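Yeast glycogen phosphorylase (Saccharomyces cerevisiae, PDB 1YGP) belongs to the carbohydrate phosphorylase family of the GT-B clan and holds a bound pyridoxal-5'-phosphate. Local coordinates at residues R614-Y624 against Y818-L828; L784-E792 against F804-K812. One frame throughout, in Å; residues are numbered along the deposited sequence.

Interaction 1 of 2, residues R614-Y624 against Y818-L828; sequences RQQLNVFGIIY and YLVSDDFESYL
R614 and D823 show how one arginine can tie the starts of two helices together. The guanidinium approaches the carboxylate end-on, NH1 and NH2 both donating to OD2 of D823 at 2.8 and 2.9 Å. OD2 lies in the guanidinium plane, but the two flat groups stand nearly perpendicular (81°): NH2 uses the anti lone pair, whereas NH1 meets the oxygen from above the carboxylate plane. NH1 also donates to O of Y818 at 2.9 Å. I714 O holds NE of R614 and the backbone N of N761 holds OD1 of D823, so both groups are fixed at a second point.

Beyond this salt bridge the packing is largely apolar. F824 is a knob in the hole formed by L617, F620, G621 and Y624; with CG anti to its backbone N (chi1 -159°), the ring turns its edge to L617 CD2 (3.7 Å). L617 also lays CD1 over one face of the Y827 ring, whose OH bonds E712. V820 CG1 meets the edge of the F620 ring at 3.7 Å, and farther along L828 CD1 sits over the face of Y624, 4.0 Å from its centroid, a CH-pi contact.

The axes of the two short helical segments cross at -53°. Helix 615-634 lies in the connection between the neighbouring parallel strands 601-606 and 649-654, a beta-alpha-beta crossover of the Rossmann-like sheet expected in a GT-B protein.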
loop_
_atom_site.group_PDB
_atom_site.type_symbol
_atom_site.label_atom_id
_atom_site.label_comp_id
_atom_site.label_asym_id
_atom_site.label_seq_id
_atom_site.Cartn_x
_atom_site.Cartn_y
_atom_site.Cartn_z
ATOM N N ARG A 614 20.749 -33.296 6.139
ATOM C CA ARG A 614 20.739 -34.602 5.542
ATOM C C ARG A 614 19.418 -35.072 4.975
ATOM O O ARG A 614 19.014 -36.226 5.109
ATOM C CB ARG A 614 21.298 -35.585 6.572
ATOM C CG ARG A 614 22.722 -35.154 6.870
ATOM C CD ARG A 614 23.523 -36.316 7.342
ATOM N NE ARG A 614 22.995 -36.812 8.596
ATOM C CZ ARG A 614 23.584 -37.808 9.279
ATOM N NH1 ARG A 614 24.709 -38.379 8.807
ATOM N NH2 ARG A 614 23.032 -38.231 10.436
ATOM N N GLN A 615 18.722 -34.204 4.237
ATOM C CA GLN A 615 17.545 -34.639 3.483
ATOM C C GLN A 615 18.000 -35.719 2.486
ATOM O O GLN A 615 17.246 -36.655 2.188
ATOM C CB GLN A 615 16.913 -33.529 2.648
ATOM C CG GLN A 615 16.113 -32.521 3.411
ATOM C CD GLN A 615 16.914 -31.446 4.116
ATOM O OE1 GLN A 615 18.090 -31.176 3.872
ATOM N NE2 GLN A 615 16.254 -30.742 5.004
ATOM N N GLN A 616 19.253 -35.652 1.994
ATOM C CA GLN A 616 19.748 -36.636 1.048
ATOM C C GLN A 616 19.902 -38.012 1.669
ATOM O O GLN A 616 19.681 -38.997 0.961
ATOM C CB GLN A 616 21.095 -36.216 0.428
ATOM C CG GLN A 616 22.367 -36.188 1.251
ATOM C CD GLN A 616 22.504 -35.013 2.189
ATOM O OE1 GLN A 616 21.536 -34.340 2.518
ATOM N NE2 GLN A 616 23.697 -34.716 2.662
ATOM N N LEU A 617 20.189 -38.104 2.984
ATOM C CA LEU A 617 20.313 -39.387 3.668
ATOM C C LEU A 617 18.911 -39.990 3.624
ATOM O O LEU A 617 18.727 -41.153 3.272
ATOM C CB LEU A 617 20.729 -39.208 5.139
ATOM C CG LEU A 617 21.378 -40.238 6.109
ATOM C CD1 LEU A 617 20.790 -39.931 7.456
ATOM C CD2 LEU A 617 21.078 -41.707 5.816
ATOM N N ASN A 618 17.896 -39.187 3.912
ATOM C CA ASN A 618 16.517 -39.641 3.929
ATOM C C ASN A 618 16.064 -40.099 2.554
ATOM O O ASN A 618 15.442 -41.164 2.438
ATOM C CB ASN A 618 15.653 -38.507 4.418
ATOM C CG ASN A 618 14.175 -38.812 4.543
ATOM O OD1 ASN A 618 13.704 -39.921 4.326
ATOM N ND2 ASN A 618 13.363 -37.833 4.891
ATOM N N VAL A 619 16.428 -39.360 1.494
ATOM C CA VAL A 619 16.077 -39.750 0.130
ATOM C C VAL A 619 16.822 -41.042 -0.243
ATOM O O VAL A 619 16.205 -41.973 -0.790
ATOM C CB VAL A 619 16.440 -38.654 -0.927
ATOM C CG1 VAL A 619 15.680 -38.965 -2.197
ATOM C CG2 VAL A 619 15.952 -37.282 -0.564
ATOM N N PHE A 620 18.122 -41.180 0.074
ATOM C CA PHE A 620 18.863 -42.398 -0.238
ATOM C C PHE A 620 18.227 -43.602 0.438
ATOM O O PHE A 620 18.170 -44.701 -0.127
ATOM C CB PHE A 620 20.323 -42.268 0.198
ATOM C CG PHE A 620 21.086 -41.203 -0.571
ATOM C CD1 PHE A 620 20.658 -40.742 -1.815
ATOM C CD2 PHE A 620 22.218 -40.631 0.007
ATOM C CE1 PHE A 620 21.353 -39.713 -2.463
ATOM C CE2 PHE A 620 22.909 -39.605 -0.643
ATOM C CZ PHE A 620 22.477 -39.142 -1.875
ATOM N N GLY A 621 17.683 -43.385 1.624
ATOM C CA GLY A 621 16.931 -44.409 2.299
ATOM C C GLY A 621 15.657 -44.724 1.524
ATOM O O GLY A 621 15.322 -45.913 1.451
ATOM N N ILE A 622 14.939 -43.735 0.931
ATOM C CA ILE A 622 13.702 -44.014 0.180
ATOM C C ILE A 622 14.020 -44.835 -1.036
ATOM O O ILE A 622 13.422 -45.902 -1.195
ATOM C CB ILE A 622 12.932 -42.767 -0.349
ATOM C CG1 ILE A 622 12.332 -42.023 0.812
ATOM C CG2 ILE A 622 11.772 -43.178 -1.256
ATOM C CD1 ILE A 622 11.415 -40.886 0.396
ATOM N N ILE A 623 14.949 -44.350 -1.868
ATOM C CA ILE A 623 15.352 -45.092 -3.049
ATOM C C ILE A 623 15.779 -46.490 -2.645
ATOM O O ILE A 623 15.256 -47.413 -3.269
ATOM C CB ILE A 623 16.510 -44.406 -3.790
ATOM C CG1 ILE A 623 16.114 -43.013 -4.261
ATOM C CG2 ILE A 623 16.862 -45.241 -5.010
ATOM C CD1 ILE A 623 17.291 -42.217 -4.843
ATOM N N TYR A 624 16.612 -46.697 -1.611
ATOM C CA TYR A 624 17.004 -48.035 -1.173
ATOM C C TYR A 624 15.781 -48.921 -0.974
ATOM O O TYR A 624 15.710 -49.988 -1.589
ATOM C CB TYR A 624 17.799 -48.003 0.155
ATOM C CG TYR A 624 18.002 -49.410 0.734
ATOM C CD1 TYR A 624 18.980 -50.259 0.206
ATOM C CD2 TYR A 624 17.126 -49.881 1.726
ATOM C CE1 TYR A 624 19.065 -51.575 0.660
ATOM C CE2 TYR A 624 17.205 -51.192 2.178
ATOM C CZ TYR A 624 18.176 -52.032 1.640
ATOM O OH TYR A 624 18.257 -53.333 2.100
ATOM N N TYR A 818 29.399 -35.139 5.588
ATOM C CA TYR A 818 28.267 -35.158 6.510
ATOM C C TYR A 818 27.912 -36.553 6.971
ATOM O O TYR A 818 26.785 -36.815 7.417
ATOM C CB TYR A 818 27.056 -34.536 5.851
ATOM C CG TYR A 818 27.338 -33.100 5.489
ATOM C CD1 TYR A 818 27.380 -32.143 6.491
ATOM C CD2 TYR A 818 27.609 -32.764 4.163
ATOM C CE1 TYR A 818 27.704 -30.837 6.152
ATOM C CE2 TYR A 818 27.936 -31.453 3.825
ATOM C CZ TYR A 818 27.974 -30.505 4.827
ATOM O OH TYR A 818 28.247 -29.196 4.509
ATOM N N LEU A 819 28.854 -37.488 6.798
ATOM C CA LEU A 819 28.717 -38.856 7.263
ATOM C C LEU A 819 27.473 -39.618 6.806
ATOM O O LEU A 819 26.894 -40.415 7.555
ATOM C CB LEU A 819 28.796 -38.867 8.806
ATOM C CG LEU A 819 30.108 -38.665 9.581
ATOM C CD1 LEU A 819 30.805 -37.389 9.163
ATOM C CD2 LEU A 819 29.789 -38.549 11.079
ATOM N N VAL A 820 27.082 -39.477 5.540
ATOM C CA VAL A 820 25.949 -40.252 5.039
ATOM C C VAL A 820 26.285 -41.751 5.032
ATOM O O VAL A 820 25.509 -42.570 5.529
ATOM C CB VAL A 820 25.558 -39.786 3.605
ATOM C CG1 VAL A 820 24.510 -40.698 2.958
ATOM C CG2 VAL A 820 24.933 -38.399 3.717
ATOM N N SER A 821 27.470 -42.116 4.529
ATOM C CA SER A 821 27.900 -43.501 4.448
ATOM C C SER A 821 27.899 -44.191 5.804
ATOM O O SER A 821 27.419 -45.325 5.962
ATOM C CB SER A 821 29.313 -43.592 3.886
ATOM O OG SER A 821 29.816 -42.401 3.266
ATOM N N ASP A 822 28.355 -43.408 6.791
ATOM C CA ASP A 822 28.554 -43.936 8.133
ATOM C C ASP A 822 27.245 -44.289 8.808
ATOM O O ASP A 822 27.073 -45.372 9.387
ATOM C CB ASP A 822 29.312 -42.914 8.971
ATOM C CG ASP A 822 30.618 -42.520 8.283
ATOM O OD1 ASP A 822 31.606 -43.252 8.382
ATOM O OD2 ASP A 822 30.635 -41.485 7.625
ATOM N N ASP A 823 26.280 -43.385 8.637
ATOM C CA ASP A 823 25.005 -43.592 9.276
ATOM C C ASP A 823 24.017 -44.377 8.437
ATOM O O ASP A 823 23.001 -44.809 8.995
ATOM C CB ASP A 823 24.441 -42.213 9.668
ATOM C CG ASP A 823 25.290 -41.448 10.678
ATOM O OD1 ASP A 823 26.170 -42.012 11.329
ATOM O OD2 ASP A 823 25.066 -40.263 10.840
ATOM N N PHE A 824 24.294 -44.684 7.163
ATOM C CA PHE A 824 23.282 -45.299 6.306
ATOM C C PHE A 824 22.692 -46.595 6.837
ATOM O O PHE A 824 21.469 -46.728 6.970
ATOM C CB PHE A 824 23.832 -45.572 4.899
ATOM C CG PHE A 824 22.692 -45.723 3.890
ATOM C CD1 PHE A 824 21.784 -44.670 3.701
ATOM C CD2 PHE A 824 22.522 -46.919 3.181
ATOM C CE1 PHE A 824 20.708 -44.820 2.813
ATOM C CE2 PHE A 824 21.440 -47.048 2.297
ATOM C CZ PHE A 824 20.528 -46.006 2.109
ATOM N N GLU A 825 23.545 -47.535 7.234
ATOM C CA GLU A 825 23.069 -48.810 7.731
ATOM C C GLU A 825 22.281 -48.733 9.029
ATOM O O GLU A 825 21.273 -49.420 9.185
ATOM C CB GLU A 825 24.271 -49.732 7.878
ATOM C CG GLU A 825 24.515 -50.558 6.608
ATOM C CD GLU A 825 23.294 -51.391 6.215
ATOM O OE1 GLU A 825 22.859 -52.234 7.010
ATOM O OE2 GLU A 825 22.769 -51.183 5.119
ATOM N N SER A 826 22.704 -47.849 9.933
ATOM C CA SER A 826 22.063 -47.640 11.212
ATOM C C SER A 826 20.692 -47.053 10.941
ATOM O O SER A 826 19.699 -47.553 11.482
ATOM C CB SER A 826 22.934 -46.688 12.029
ATOM O OG SER A 826 22.509 -46.363 13.357
ATOM N N TYR A 827 20.611 -46.033 10.075
ATOM C CA TYR A 827 19.362 -45.397 9.678
ATOM C C TYR A 827 18.358 -46.422 9.153
ATOM O O TYR A 827 17.207 -46.499 9.607
ATOM C CB TYR A 827 19.679 -44.350 8.612
ATOM C CG TYR A 827 18.460 -43.602 8.100
ATOM C CD1 TYR A 827 17.711 -42.804 8.970
ATOM C CD2 TYR A 827 18.094 -43.718 6.763
ATOM C CE1 TYR A 827 16.593 -42.124 8.508
ATOM C CE2 TYR A 827 16.978 -43.034 6.295
ATOM C CZ TYR A 827 16.234 -42.247 7.171
ATOM O OH TYR A 827 15.087 -41.614 6.736
ATOM N N LEU A 828 18.778 -47.234 8.200
ATOM C CA LEU A 828 17.922 -48.291 7.702
ATOM C C LEU A 828 17.497 -49.291 8.799
ATOM O O LEU A 828 16.313 -49.670 8.864
ATOM C CB LEU A 828 18.648 -49.013 6.596
ATOM C CG LEU A 828 19.080 -48.222 5.384
ATOM C CD1 LEU A 828 19.816 -49.167 4.456
ATOM C CD2 LEU A 828 17.888 -47.601 4.688
#

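Interaction 2 of 2, residues L784-E792 against F804-K812; sequences LDSVLSYIE and FKPLVDSIK
Helices 782-790 and 805-813 form an antiparallel helical hairpin, joined by a loop and packed through L788, I791 and V808. Their short segments run at 149° to each other, with axes 10.3 Å apart at closest approach, and the pair lies on the outer side of the phosphorylase fold, well away from the centre of the chain.

V808 packs against both L788 and I791. Its first torsion puts CG1 anti to the backbone N (chi1 178°) and leaves CG2 beside that nitrogen. CG1 faces CB and CD1 of L788, the former at 3.9 Å, while CG2 lies against CG1 and CD1 of I791, each at 3.6 Å, and also meets CD2 of L788. In each case the two side chains slide past one another in opposite directions. I791 carries CG1 between its backbone N and carbonyl carbon, from where the extended CD1 also reaches CB of F804 at 4.0 Å, crossing that side chain at about a right angle. The F804 ring itself turns off to helix 662-678. At the other end of the seam, CD1 of L788 packs on CB of I811, and CD2 of L784 on CG2 of the same isoleucine, which is further covered by V820 and F620.

A charged edge borders this core where the hairpin opens into its loop. E792 crosses K805 obliquely, its CG resting on V808 CG1, and OE2 accepts a weak hydrogen bond from K805 NZ at 3.0 Å within a salt bridge. The ammonium stands between two carboxylates and probably offsets their mutual repulsion: NZ also donates to D809 one helical turn on, meeting OD1 at 3.2 Å on its syn lone pair.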
loop_
_atom_site.group_PDB
_atom_site.type_symbol
_atom_site.label_atom_id
_atom_site.label_comp_id
_atom_site.label_asym_id
_atom_site.label_seq_id
_atom_site.Cartn_x
_atom_site.Cartn_y
_atom_site.Cartn_z
ATOM N N LEU A 784 24.098 -48.463 0.105
ATOM C CA LEU A 784 24.280 -47.102 -0.340
ATOM C C LEU A 784 24.826 -47.124 -1.750
ATOM O O LEU A 784 24.386 -46.333 -2.590
ATOM C CB LEU A 784 25.257 -46.351 0.543
ATOM C CG LEU A 784 25.339 -44.877 0.237
ATOM C CD1 LEU A 784 23.980 -44.263 0.507
ATOM C CD2 LEU A 784 26.396 -44.213 1.093
ATOM N N ASP A 785 25.727 -48.062 -2.055
ATOM C CA ASP A 785 26.293 -48.118 -3.385
ATOM C C ASP A 785 25.246 -48.486 -4.417
ATOM O O ASP A 785 25.306 -48.014 -5.553
ATOM C CB ASP A 785 27.421 -49.118 -3.449
ATOM C CG ASP A 785 28.215 -48.909 -4.727
ATOM O OD1 ASP A 785 28.780 -47.824 -4.914
ATOM O OD2 ASP A 785 28.239 -49.830 -5.542
ATOM N N SER A 786 24.240 -49.251 -4.026
ATOM C CA SER A 786 23.165 -49.582 -4.924
ATOM C C SER A 786 22.443 -48.285 -5.224
ATOM O O SER A 786 22.325 -47.951 -6.406
ATOM C CB SER A 786 22.244 -50.579 -4.257
ATOM O OG SER A 786 22.992 -51.752 -3.949
ATOM N N VAL A 787 22.057 -47.461 -4.239
ATOM C CA VAL A 787 21.336 -46.255 -4.604
ATOM C C VAL A 787 22.224 -45.271 -5.333
ATOM O O VAL A 787 21.750 -44.754 -6.351
ATOM C CB VAL A 787 20.687 -45.539 -3.392
ATOM C CG1 VAL A 787 19.551 -46.404 -2.965
ATOM C CG2 VAL A 787 21.561 -45.406 -2.182
ATOM N N LEU A 788 23.496 -45.044 -4.993
ATOM C CA LEU A 788 24.260 -44.071 -5.762
ATOM C C LEU A 788 24.460 -44.470 -7.227
ATOM O O LEU A 788 24.382 -43.613 -8.115
ATOM C CB LEU A 788 25.607 -43.810 -5.081
ATOM C CG LEU A 788 25.523 -43.098 -3.710
ATOM C CD1 LEU A 788 26.877 -42.525 -3.372
ATOM C CD2 LEU A 788 24.562 -41.916 -3.731
ATOM N N SER A 789 24.596 -45.764 -7.528
ATOM C CA SER A 789 24.699 -46.227 -8.903
ATOM C C SER A 789 23.351 -46.091 -9.574
ATOM O O SER A 789 23.277 -45.746 -10.747
ATOM C CB SER A 789 25.108 -47.687 -8.965
ATOM O OG SER A 789 26.341 -47.877 -8.276
ATOM N N TYR A 790 22.256 -46.315 -8.845
ATOM C CA TYR A 790 20.929 -46.236 -9.433
ATOM C C TYR A 790 20.520 -44.797 -9.793
ATOM O O TYR A 790 19.476 -44.564 -10.433
ATOM C CB TYR A 790 19.930 -46.875 -8.445
ATOM C CG TYR A 790 18.510 -46.846 -8.978
ATOM C CD1 TYR A 790 18.163 -47.652 -10.059
ATOM C CD2 TYR A 790 17.587 -45.951 -8.440
ATOM C CE1 TYR A 790 16.895 -47.555 -10.618
ATOM C CE2 TYR A 790 16.317 -45.848 -8.995
ATOM C CZ TYR A 790 15.982 -46.650 -10.085
ATOM O OH TYR A 790 14.738 -46.506 -10.673
ATOM N N ILE A 791 21.240 -43.778 -9.336
ATOM C CA ILE A 791 20.881 -42.446 -9.758
ATOM C C ILE A 791 21.969 -41.883 -10.645
ATOM O O ILE A 791 21.821 -40.724 -11.049
ATOM C CB ILE A 791 20.640 -41.457 -8.546
ATOM C CG1 ILE A 791 21.923 -41.105 -7.830
ATOM C CG2 ILE A 791 19.661 -42.099 -7.557
ATOM C CD1 ILE A 791 21.637 -39.903 -6.911
ATOM N N GLU A 792 23.009 -42.671 -10.926
ATOM C CA GLU A 792 24.154 -42.203 -11.685
ATOM C C GLU A 792 24.096 -42.717 -13.129
ATOM O O GLU A 792 23.431 -43.730 -13.364
ATOM C CB GLU A 792 25.465 -42.679 -11.027
ATOM C CG GLU A 792 26.508 -41.591 -10.774
ATOM C CD GLU A 792 26.959 -40.810 -12.013
ATOM O OE1 GLU A 792 26.303 -39.829 -12.378
ATOM O OE2 GLU A 792 27.963 -41.187 -12.619
ATOM N N PHE A 804 22.320 -35.648 -11.360
ATOM C CA PHE A 804 22.508 -35.823 -9.922
ATOM C C PHE A 804 23.914 -36.223 -9.493
ATOM O O PHE A 804 24.164 -36.588 -8.342
ATOM C CB PHE A 804 21.473 -36.851 -9.425
ATOM C CG PHE A 804 20.036 -36.350 -9.593
ATOM C CD1 PHE A 804 19.667 -35.062 -9.153
ATOM C CD2 PHE A 804 19.089 -37.162 -10.215
ATOM C CE1 PHE A 804 18.363 -34.596 -9.346
ATOM C CE2 PHE A 804 17.785 -36.694 -10.406
ATOM C CZ PHE A 804 17.423 -35.414 -9.975
ATOM N N LYS A 805 24.874 -36.049 -10.408
ATOM C CA LYS A 805 26.259 -36.428 -10.190
ATOM C C LYS A 805 26.956 -35.649 -9.083
ATOM O O LYS A 805 27.554 -36.326 -8.251
ATOM C CB LYS A 805 27.073 -36.268 -11.478
ATOM C CG LYS A 805 28.030 -37.425 -11.613
ATOM C CD LYS A 805 29.250 -37.188 -12.481
ATOM C CE LYS A 805 29.929 -38.515 -12.814
ATOM N NZ LYS A 805 30.112 -39.390 -11.663
ATOM N N PRO A 806 26.961 -34.319 -8.924
ATOM C CA PRO A 806 27.638 -33.622 -7.825
ATOM C C PRO A 806 27.341 -34.153 -6.423
ATOM O O PRO A 806 28.223 -34.212 -5.559
ATOM C CB PRO A 806 27.222 -32.199 -8.010
ATOM C CG PRO A 806 27.161 -32.101 -9.507
ATOM C CD PRO A 806 26.398 -33.356 -9.856
ATOM N N LEU A 807 26.099 -34.605 -6.220
ATOM C CA LEU A 807 25.663 -35.195 -4.967
ATOM C C LEU A 807 26.403 -36.519 -4.755
ATOM O O LEU A 807 27.146 -36.670 -3.784
ATOM C CB LEU A 807 24.152 -35.399 -5.044
ATOM C CG LEU A 807 23.409 -35.832 -3.799
ATOM C CD1 LEU A 807 23.714 -34.866 -2.660
ATOM C CD2 LEU A 807 21.920 -35.859 -4.095
ATOM N N VAL A 808 26.291 -37.460 -5.696
ATOM C CA VAL A 808 26.961 -38.760 -5.640
ATOM C C VAL A 808 28.456 -38.558 -5.474
ATOM O O VAL A 808 29.059 -39.140 -4.573
ATOM C CB VAL A 808 26.681 -39.546 -6.927
ATOM C CG1 VAL A 808 27.382 -40.878 -6.930
ATOM C CG2 VAL A 808 25.211 -39.826 -7.001
ATOM N N ASP A 809 29.088 -37.698 -6.255
ATOM C CA ASP A 809 30.505 -37.469 -6.085
ATOM C C ASP A 809 30.882 -36.743 -4.820
ATOM O O ASP A 809 32.075 -36.756 -4.498
ATOM C CB ASP A 809 31.074 -36.687 -7.245
ATOM C CG ASP A 809 30.952 -37.376 -8.596
ATOM O OD1 ASP A 809 30.694 -38.585 -8.666
ATOM O OD2 ASP A 809 31.115 -36.666 -9.589
ATOM N N SER A 810 30.010 -36.086 -4.056
ATOM C CA SER A 810 30.487 -35.487 -2.819
ATOM C C SER A 810 30.720 -36.626 -1.827
ATOM O O SER A 810 31.801 -36.691 -1.220
ATOM C CB SER A 810 29.471 -34.465 -2.279
ATOM O OG SER A 810 28.169 -34.933 -1.947
ATOM N N ILE A 811 29.797 -37.602 -1.762
ATOM C CA ILE A 811 29.916 -38.749 -0.861
ATOM C C ILE A 811 31.058 -39.655 -1.289
ATOM O O ILE A 811 32.016 -39.880 -0.549
ATOM C CB ILE A 811 28.616 -39.597 -0.832
ATOM C CG1 ILE A 811 27.480 -38.765 -0.326
ATOM C CG2 ILE A 811 28.781 -40.789 0.084
ATOM C CD1 ILE A 811 26.168 -39.516 -0.238
ATOM N N LYS A 812 30.939 -40.098 -2.538
ATOM C CA LYS A 812 31.824 -41.058 -3.166
ATOM C C LYS A 812 33.231 -40.574 -3.485
ATOM O O LYS A 812 34.090 -41.404 -3.784
ATOM C CB LYS A 812 31.137 -41.521 -4.430
ATOM C CG LYS A 812 31.561 -42.868 -4.892
ATOM C CD LYS A 812 30.726 -43.182 -6.098
ATOM C CE LYS A 812 31.182 -44.507 -6.692
ATOM N NZ LYS A 812 32.566 -44.427 -7.140
#

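Read from the N terminus, the chain enters helix 615-634 just after strand 601-606, then passes through the remaining strands of the six-stranded parallel sheet before reaching helix 782-790. There it turns back on itself, and interaction 2 closes a short loop of 11 residues. Helix 820-840 follows helix 805-813 directly, and its return to residues 614-624 lets interaction 1 close a much longer loop of 193 residues, inside which interaction 2 is nested. The two contacts share a boundary: CE2 of F620 touches CD1 of I811, and I623 packs against V787 and Y790. The hairpin is thereby seated on the helix pair, tying it to the sheet-forming part of the fold.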